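Long-range contact in Sqt1 (PDB 4ZOY), which probably acts as a dedicated WD40-repeat chaperone in ribosome biogenesis, capturing its ribosomal protein client while it is still being translated: residues 208-213 / 251-256. Residues are numbered along the deposited sequence; the frame is centred on the assembly and turned at random.
Sequences VSEDES and GLFSVA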
loop_
_atom_site.group_PDB
_atom_site.type_symbol
_atom_site.label_atom_id
_atom_site.label_comp_id
_atom_site.label_asym_id
_atom_site.label_seq_id
_atom_site.Cartn_x
_atom_site.Cartn_y
_atom_site.Cartn_z
ATOM N N VAL A 208 -1.822 -6.463 -10.779
ATOM C CA VAL A 208 -3.171 -6.848 -11.183
ATOM C C VAL A 208 -3.864 -5.702 -11.891
ATOM O O VAL A 208 -3.431 -4.556 -11.805
ATOM C CB VAL A 208 -4.017 -7.291 -9.981
ATOM C CG1 VAL A 208 -3.457 -8.571 -9.398
ATOM C CG2 VAL A 208 -4.089 -6.184 -8.920
ATOM N N SER A 209 -4.955 -6.029 -12.582
ATOM C CA SER A 209 -5.622 -5.083 -13.465
ATOM C C SER A 209 -7.136 -5.208 -13.419
ATOM O O SER A 209 -7.675 -6.280 -13.120
ATOM C CB SER A 209 -5.128 -5.288 -14.906
ATOM O OG SER A 209 -5.854 -4.518 -15.852
ATOM N N GLU A 210 -7.805 -4.092 -13.712
ATOM C CA GLU A 210 -9.248 -4.075 -13.958
ATOM C C GLU A 210 -9.663 -5.086 -15.024
ATOM O O GLU A 210 -10.804 -5.532 -15.035
ATOM C CB GLU A 210 -9.704 -2.674 -14.382
ATOM C CG GLU A 210 -9.674 -1.659 -13.266
ATOM C CD GLU A 210 -10.201 -0.294 -13.676
ATOM O OE1 GLU A 210 -10.742 -0.159 -14.796
ATOM O OE2 GLU A 210 -10.055 0.648 -12.870
ATOM N N ASP A 211 -8.741 -5.447 -15.914
ATOM C CA ASP A 211 -9.050 -6.372 -17.009
ATOM C C ASP A 211 -9.004 -7.838 -16.564
ATOM O O ASP A 211 -9.156 -8.747 -17.384
ATOM C CB ASP A 211 -8.102 -6.117 -18.203
ATOM C CG ASP A 211 -6.756 -6.832 -18.083
ATOM O OD1 ASP A 211 -6.385 -7.345 -17.002
ATOM O OD2 ASP A 211 -6.041 -6.878 -19.108
ATOM N N GLU A 212 -8.784 -8.038 -15.259
ATOM C CA GLU A 212 -8.848 -9.329 -14.561
ATOM C C GLU A 212 -7.547 -10.135 -14.638
ATOM O O GLU A 212 -7.482 -11.253 -14.131
ATOM C CB GLU A 212 -10.047 -10.160 -15.064
ATOM C CG GLU A 212 -11.362 -9.407 -14.848
ATOM C CD GLU A 212 -12.572 -10.025 -15.524
ATOM O OE1 GLU A 212 -12.583 -11.248 -15.746
ATOM O OE2 GLU A 212 -13.532 -9.274 -15.796
ATOM N N SER A 213 -6.495 -9.557 -15.221
ATOM C CA SER A 213 -5.229 -10.291 -15.311
ATOM C C SER A 213 -4.282 -10.058 -14.126
ATOM O O SER A 213 -4.308 -9.010 -13.460
ATOM C CB SER A 213 -4.500 -9.966 -16.620
ATOM O OG SER A 213 -4.184 -8.590 -16.745
ATOM N N GLY A 251 -13.093 -7.371 -12.348
ATOM C CA GLY A 251 -11.717 -6.912 -12.214
ATOM C C GLY A 251 -11.009 -7.215 -10.905
ATOM O O GLY A 251 -11.608 -7.631 -9.919
ATOM N N LEU A 252 -9.699 -7.011 -10.921
ATOM C CA LEU A 252 -8.864 -7.159 -9.725
ATOM C C LEU A 252 -8.387 -5.794 -9.237
ATOM O O LEU A 252 -8.075 -4.920 -10.045
ATOM C CB LEU A 252 -7.661 -8.058 -10.012
ATOM C CG LEU A 252 -7.995 -9.509 -10.358
ATOM C CD1 LEU A 252 -6.710 -10.222 -10.791
ATOM C CD2 LEU A 252 -8.672 -10.245 -9.204
ATOM N N PHE A 253 -8.306 -5.638 -7.918
ATOM C CA PHE A 253 -8.066 -4.335 -7.301
ATOM C C PHE A 253 -7.003 -4.342 -6.217
ATOM O O PHE A 253 -6.572 -3.279 -5.759
ATOM C CB PHE A 253 -9.377 -3.802 -6.715
ATOM C CG PHE A 253 -10.467 -3.662 -7.738
ATOM C CD1 PHE A 253 -10.373 -2.694 -8.723
ATOM C CD2 PHE A 253 -11.557 -4.518 -7.739
ATOM C CE1 PHE A 253 -11.361 -2.567 -9.694
ATOM C CE2 PHE A 253 -12.550 -4.391 -8.701
ATOM C CZ PHE A 253 -12.447 -3.417 -9.678
ATOM N N SER A 254 -6.584 -5.531 -5.793
ATOM C CA SER A 254 -5.594 -5.636 -4.718
ATOM C C SER A 254 -4.726 -6.877 -4.898
ATOM O O SER A 254 -5.121 -7.845 -5.559
ATOM C CB SER A 254 -6.280 -5.646 -3.344
ATOM O OG SER A 254 -7.226 -6.705 -3.264
ATOM N N VAL A 255 -3.536 -6.842 -4.301
ATOM C CA VAL A 255 -2.566 -7.919 -4.448
ATOM C C VAL A 255 -1.610 -7.881 -3.262
ATOM O O VAL A 255 -1.280 -6.812 -2.750
ATOM C CB VAL A 255 -1.811 -7.812 -5.807
ATOM C CG1 VAL A 255 -0.997 -6.528 -5.888
ATOM C CG2 VAL A 255 -0.908 -9.024 -6.040
ATOM N N ALA A 256 -1.192 -9.063 -2.820
ATOM C CA ALA A 256 -0.255 -9.209 -1.719
ATOM C C ALA A 256 0.516 -10.510 -1.904
ATOM O O ALA A 256 -0.009 -11.497 -2.433
ATOM C CB ALA A 256 -0.974 -9.185 -0.372
#
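With chi1 -66°, Val-208 sets CG1 anti to its own carbonyl carbon, and Leu-252, with chi1 -64°, places CG likewise; the two side chains cross at about a right angle, their CB atoms 3.7 Å apart. Val-208 CG1 continues to Val-255 CB at 4.0 Å, while CG2 lies 3.9 Å from Ser-254 O. An alanine at Val-208 would probably open a gap beside Val-255 and Leu-252 CD1, since both methyl branches that fill it would be gone. Away from Val-208, Leu-252 CD1 packs 3.6 Å from Glu-212 O.

The setting is a junction between adjacent blades of a WD40 beta-propeller: strand 204-209 lies in one four-stranded antiparallel sheet, the type I turn from Ser-209 to Glu-212 leads on to its strand 214-218, and strand 252-257 begins the next sheet.

Between residues 208-213 and 251-256 a single backbone hydrogen bond runs from Leu-252 N to Ser-209 O (3.1 Å, N-H...O angle 157°), with the donor well above the carbonyl plane. Glu-212 N, at 3.0 Å, grips Ser-209 O from the opposite face. Within the turn, Asp-211 OD1 accepts from Ser-213 N, an Asx turn, and Asp-211 OD2 bonds Thr-190 OG1. Glu-212 CG rests 3.6 Å from Gly-251 CA, its OE2 bonded to Gly-250 N. At Gly-251 a CB would clash with Glu-210 O at about 2.8 Å and also crowd the preceding carbonyl oxygen.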